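Local coordinates for 2-keto acid:ferredoxin oxidoreductase subunit alpha (Pyrococcus furiosus, PDB 1YD7), which probably forms part of an enzyme complex that oxidises 2-oxoglutarate to succinyl-CoA and CO2, with coenzyme A as acyl acceptor and ferredoxin as electron acceptor, at residues N172-K176 with E205-R209; P157-Q161 with M192-V196. One frame throughout, in Å; residues are numbered along the deposited sequence. Where two conformers were deposited one is given.

Contact 1 of 2, residues N172-K176 with E205-R209; sequences NLSEK and EIINR
This is a polar surface contact in which an extended piece of chain, 205-209, lies across the last turn of helix 160-177. Residues 172-176 are regular helix, with Lys-176 N bonded to Asn-172 O at 2.9 Å; 205-209 belongs to no sheet, yet all five residues are extended, phi between -56 and -112°, psi between 111 and 147°. The CA atoms of Asn-172 and Ile-207 are 5.0 Å apart, those of Glu-175 and Arg-209 4.4 Å, so side chains about one turn apart on the helix read the backbone two residues apart on the loop. Asn-172 (chi1 m) uses both ends of its amide: ND2 donates to Glu-205 O at 2.8 Å, and OD1 accepts from Ile-207 N at 2.9 Å, pairing with the strand-like backbone as a neighbouring strand would. A water donates to Asn-172 OD1 (3.0 Å) and Ile-207 O (2.9 Å). Glu-175, chi1 and chi2 both m, curls so that OE1 receives Arg-209 N at 2.7 Å and Arg-209 NE at 3.0 Å, while OE2 meets Arg-209 NH2 at 2.9 Å: a bidentate salt bridge at the guanidinium edge, with chi1 of Arg-209 at p. Between these polar pairs packs Ile-207, its CA-to-CB bond toward the helix and its CD1 3.9 Å from Lys-176 CE. Arg-209 also gives NH1 to Ser-84 O and NH2 to Ala-88 O, tying the loop to the end of helix 73-85 and the turn before strand 90-95, while Leu-173 packs against strands 153-155 and 180-185.

Contact 2 of 2, residues P157-Q161 with M192-V196; sequences PSTVQ and MRERV
Pro-157 leads in from strand 153-155 without touching 192-196. Ser-158 then brings its O to 3.5 Å from CE of selenomethionine Met-192. Thr-159 (phi/psi -129/168, chi1 p) starts helix 160-177 as a side-chain N-cap, OG1 accepting from Glu-162 N; its CB lies 3.9 Å from Glu-194 OE1. Val-160, first in the helix, has chi1 t and points at the strand: CG2 is 3.7 Å from Met-192 CB, CG1 4.2 Å from Val-196 CG1. Val-160 CA is 6.0 Å from Glu-194 CA, Gln-161 CA 6.2 Å from Val-196 CA; the end-to-end directions of 158-161 and 192-196 differ by 30°. Gln-161 N makes a weak hydrogen bond to Glu-194 OE1 at 3.3 Å, and a water donates to Gln-161 OE1 (3.1 Å) and Glu-194 OE2 (2.6 Å), while NE2 turns to Asp-165. Met-192, just before the strand, and Glu-194 and Val-196 within it point their CA-to-CB bonds toward 157-161; antiparallel pairing with 19-24 joins Glu-194 to Ile-23 and Val-196 to Asp-21. A carboxylate beside the helix's first amides suits its positive dipole end, adding a modest polar interaction to the valine packing.

In the fold
Both contacts use helix 160-177, contact 2 at its N-terminal end and contact 1 near its C-terminal end. Their centres are 23 Å apart and their nearest atoms about 11 Å, so they do not touch. After the helix the chain forms strand 180-185 of the parallel sheet, then helix 187-191 and strand 193-198; it meets the helix start in contact 2 and returns to its far end in contact 1. The segments therefore alternate along the chain. All four lie in the thiamine diphosphate-binding family region, but no cofactor is among these atoms, and neither contact can be placed at an active site from them.

Contact 1 of 2, residues N172-K176 with E205-R209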
loop_
_atom_site.group_PDB
_atom_site.type_symbol
_atom_site.label_atom_id
_atom_site.label_comp_id
_atom_site.label_asym_id
_atom_site.label_seq_id
_atom_site.Cartn_x
_atom_site.Cartn_y
_atom_site.Cartn_z
ATOM N N ASN A 172 -2.825 0.616 -9.685
ATOM C CA ASN A 172 -3.134 0.766 -11.111
ATOM C C ASN A 172 -2.456 1.959 -11.733
ATOM O O ASN A 172 -1.935 1.824 -12.823
ATOM C CB ASN A 172 -4.628 0.802 -11.407
ATOM C CG ASN A 172 -5.247 -0.519 -11.242
ATOM O OD1 ASN A 172 -4.528 -1.498 -11.163
ATOM N ND2 ASN A 172 -6.590 -0.579 -11.161
ATOM N N LEU A 173 -2.391 3.088 -11.027
ATOM C CA LEU A 173 -1.715 4.287 -11.565
ATOM C C LEU A 173 -0.201 4.124 -11.626
ATOM O O LEU A 173 0.416 4.663 -12.534
ATOM C CB LEU A 173 -2.046 5.577 -10.760
ATOM C CG LEU A 173 -3.532 6.012 -10.783
ATOM C CD1 LEU A 173 -3.827 7.058 -9.684
ATOM C CD2 LEU A 173 -3.977 6.522 -12.166
ATOM N N SER A 174 0.407 3.483 -10.622
ATOM C CA SER A 174 1.872 3.372 -10.600
ATOM C C SER A 174 2.299 2.428 -11.744
ATOM O O SER A 174 3.261 2.684 -12.404
ATOM C CB SER A 174 2.439 2.908 -9.244
ATOM O OG SER A 174 2.096 1.575 -8.969
ATOM N N GLU A 175 1.546 1.378 -11.978
ATOM C CA GLU A 175 1.789 0.511 -13.123
ATOM C C GLU A 175 1.523 1.186 -14.485
ATOM O O GLU A 175 2.397 1.150 -15.357
ATOM C CB GLU A 175 0.979 -0.761 -13.008
ATOM C CG GLU A 175 1.265 -1.575 -11.750
ATOM C CD GLU A 175 2.600 -2.286 -11.781
ATOM O OE1 GLU A 175 2.928 -2.799 -12.843
ATOM O OE2 GLU A 175 3.323 -2.320 -10.758
ATOM N N LYS A 176 0.345 1.797 -14.658
ATOM C CA LYS A 176 -0.005 2.580 -15.865
ATOM C C LYS A 176 1.027 3.646 -16.226
ATOM O O LYS A 176 1.413 3.764 -17.390
ATOM C CB LYS A 176 -1.397 3.263 -15.763
ATOM C CG LYS A 176 -2.045 3.532 -17.170
ATOM C CD LYS A 176 -3.053 4.731 -17.218
ATOM C CE LYS A 176 -4.573 4.346 -17.297
ATOM N NZ LYS A 176 -5.484 5.535 -17.208
ATOM N N GLU A 205 -10.518 -4.629 -11.774
ATOM C CA GLU A 205 -9.648 -4.243 -12.874
ATOM C C GLU A 205 -8.250 -3.911 -12.351
ATOM O O GLU A 205 -8.062 -2.909 -11.659
ATOM C CB GLU A 205 -10.231 -3.028 -13.631
ATOM C CG GLU A 205 -9.782 -2.899 -15.122
ATOM C CD GLU A 205 -8.995 -1.614 -15.475
ATOM O OE1 GLU A 205 -8.858 -0.696 -14.630
ATOM O OE2 GLU A 205 -8.515 -1.519 -16.631
ATOM N N ILE A 206 -7.282 -4.763 -12.694
ATOM C CA ILE A 206 -5.869 -4.532 -12.391
ATOM C C ILE A 206 -5.084 -4.182 -13.661
ATOM O O ILE A 206 -5.152 -4.901 -14.643
ATOM C CB ILE A 206 -5.235 -5.776 -11.719
ATOM C CG1 ILE A 206 -5.985 -6.163 -10.433
ATOM C CG2 ILE A 206 -3.778 -5.535 -11.407
ATOM C CD1 ILE A 206 -6.167 -5.041 -9.470
ATOM N N ILE A 207 -4.365 -3.062 -13.640
ATOM C CA ILE A 207 -3.392 -2.741 -14.682
ATOM C C ILE A 207 -1.980 -3.191 -14.257
ATOM O O ILE A 207 -1.545 -2.922 -13.133
ATOM C CB ILE A 207 -3.332 -1.233 -14.965
ATOM C CG1 ILE A 207 -4.704 -0.689 -15.357
ATOM C CG2 ILE A 207 -2.310 -0.926 -16.096
ATOM C CD1 ILE A 207 -4.706 0.820 -15.572
ATOM N N ASN A 208 -1.271 -3.860 -15.165
ATOM C CA ASN A 208 0.132 -4.245 -14.953
ATOM C C ASN A 208 1.081 -3.482 -15.885
ATOM O O ASN A 208 0.709 -3.125 -16.995
ATOM C CB ASN A 208 0.272 -5.748 -15.092
ATOM C CG ASN A 208 -0.434 -6.489 -13.971
ATOM O OD1 ASN A 208 -0.208 -6.203 -12.783
ATOM N ND2 ASN A 208 -1.305 -7.432 -14.334
ATOM N N ARG A 209 2.275 -3.165 -15.397
ATOM C CA ARG A 209 3.236 -2.331 -16.159
ATOM C C ARG A 209 3.551 -2.919 -17.555
ATOM O O ARG A 209 3.589 -4.153 -17.743
ATOM C CB ARG A 209 4.550 -2.173 -15.390
ATOM C CG ARG A 209 5.294 -3.541 -15.212
ATOM C CD ARG A 209 6.423 -3.406 -14.203
ATOM N NE ARG A 209 5.896 -3.321 -12.842
ATOM C CZ ARG A 209 6.626 -3.384 -11.741
ATOM N NH1 ARG A 209 7.937 -3.556 -11.817
ATOM N NH2 ARG A 209 6.032 -3.300 -10.552
HETATM O O HOH W 1 -1.843 -2.513 -10.266
#

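Contact 2 of 2, residues P157-Q161 with M192-V196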
loop_
_atom_site.group_PDB
_atom_site.type_symbol
_atom_site.label_atom_id
_atom_site.label_comp_id
_atom_site.label_asym_id
_atom_site.label_seq_id
_atom_site.Cartn_x
_atom_site.Cartn_y
_atom_site.Cartn_z
ATOM N N PRO A 157 -7.499 9.182 0.882
ATOM C CA PRO A 157 -8.802 8.652 1.285
ATOM C C PRO A 157 -9.296 9.284 2.604
ATOM O O PRO A 157 -8.495 9.629 3.473
ATOM C CB PRO A 157 -8.539 7.162 1.451
ATOM C CG PRO A 157 -7.097 7.063 1.809
ATOM C CD PRO A 157 -6.416 8.197 1.094
ATOM N N SER A 158 -10.608 9.462 2.707
ATOM C CA SER A 158 -11.241 10.054 3.908
ATOM C C SER A 158 -12.185 9.077 4.599
ATOM O O SER A 158 -12.586 9.309 5.722
ATOM C CB SER A 158 -11.997 11.331 3.521
ATOM O OG SER A 158 -13.052 10.998 2.639
ATOM N N THR A 159 -12.520 7.984 3.914
ATOM C CA THR A 159 -13.289 6.897 4.462
ATOM C C THR A 159 -12.593 5.549 4.220
ATOM O O THR A 159 -11.631 5.452 3.416
ATOM C CB THR A 159 -14.666 6.824 3.807
ATOM O OG1 THR A 159 -14.544 6.343 2.464
ATOM C CG2 THR A 159 -15.329 8.207 3.786
ATOM N N VAL A 160 -13.104 4.520 4.903
ATOM C CA VAL A 160 -12.616 3.145 4.778
ATOM C C VAL A 160 -12.844 2.622 3.369
ATOM O O VAL A 160 -11.969 1.954 2.824
ATOM C CB VAL A 160 -13.257 2.189 5.813
ATOM C CG1 VAL A 160 -12.816 0.764 5.614
ATOM C CG2 VAL A 160 -12.931 2.617 7.250
ATOM N N GLN A 161 -14.015 2.904 2.794
ATOM C CA GLN A 161 -14.303 2.561 1.389
ATOM C C GLN A 161 -13.239 3.163 0.443
ATOM O O GLN A 161 -12.744 2.485 -0.451
ATOM C CB GLN A 161 -15.675 3.067 0.982
ATOM C CG GLN A 161 -16.096 2.732 -0.465
ATOM C CD GLN A 161 -16.284 1.262 -0.670
ATOM O OE1 GLN A 161 -17.068 0.632 0.033
ATOM N NE2 GLN A 161 -15.572 0.693 -1.647
HETATM N N MSE A 192 -10.926 4.138 11.652
HETATM C CA MSE A 192 -12.353 4.105 11.342
HETATM C C MSE A 192 -12.719 2.708 10.965
HETATM O O MSE A 192 -11.892 2.003 10.393
HETATM C CB MSE A 192 -12.697 4.937 10.127
HETATM C CG MSE A 192 -12.421 6.371 10.253
HETATM SE SE MSE A 192 -13.212 7.326 8.758
HETATM C CE MSE A 192 -12.370 8.992 9.223
ATOM N N ARG A 193 -13.977 2.345 11.210
ATOM C CA ARG A 193 -14.502 1.015 10.909
ATOM C C ARG A 193 -15.711 1.198 10.044
ATOM O O ARG A 193 -16.537 2.049 10.333
ATOM C CB ARG A 193 -14.948 0.291 12.179
ATOM C CG ARG A 193 -13.844 -0.180 13.067
ATOM C CD ARG A 193 -14.371 -0.944 14.293
ATOM N NE ARG A 193 -13.290 -1.281 15.209
ATOM C CZ ARG A 193 -12.692 -0.402 16.006
ATOM N NH1 ARG A 193 -13.068 0.884 16.016
ATOM N NH2 ARG A 193 -11.701 -0.796 16.800
ATOM N N GLU A 194 -15.826 0.425 8.969
ATOM C CA GLU A 194 -16.961 0.551 8.075
ATOM C C GLU A 194 -17.155 -0.776 7.422
ATOM O O GLU A 194 -16.185 -1.522 7.246
ATOM C CB GLU A 194 -16.720 1.661 7.038
ATOM C CG GLU A 194 -17.643 1.605 5.830
ATOM C CD GLU A 194 -17.448 2.728 4.786
ATOM O OE1 GLU A 194 -16.525 3.600 4.896
ATOM O OE2 GLU A 194 -18.269 2.714 3.834
ATOM N N ARG A 195 -18.405 -1.092 7.072
ATOM C CA ARG A 195 -18.723 -2.344 6.396
ATOM C C ARG A 195 -18.574 -2.112 4.898
ATOM O O ARG A 195 -19.281 -1.289 4.323
ATOM C CB ARG A 195 -20.141 -2.797 6.724
ATOM C CG ARG A 195 -20.531 -4.186 6.215
ATOM C CD ARG A 195 -21.936 -4.574 6.768
ATOM N NE ARG A 195 -22.291 -5.945 6.403
ATOM C CZ ARG A 195 -23.277 -6.291 5.587
ATOM N NH1 ARG A 195 -24.103 -5.385 5.086
ATOM N NH2 ARG A 195 -23.461 -7.570 5.291
ATOM N N VAL A 196 -17.622 -2.804 4.282
ATOM C CA VAL A 196 -17.370 -2.644 2.862
ATOM C C VAL A 196 -17.342 -3.992 2.172
ATOM O O VAL A 196 -16.835 -4.986 2.704
ATOM C CB VAL A 196 -16.052 -1.848 2.552
ATOM C CG1 VAL A 196 -16.044 -0.515 3.276
ATOM C CG2 VAL A 196 -14.856 -2.626 2.925
HETATM O O HOH W 2 -19.371 1.914 1.608
#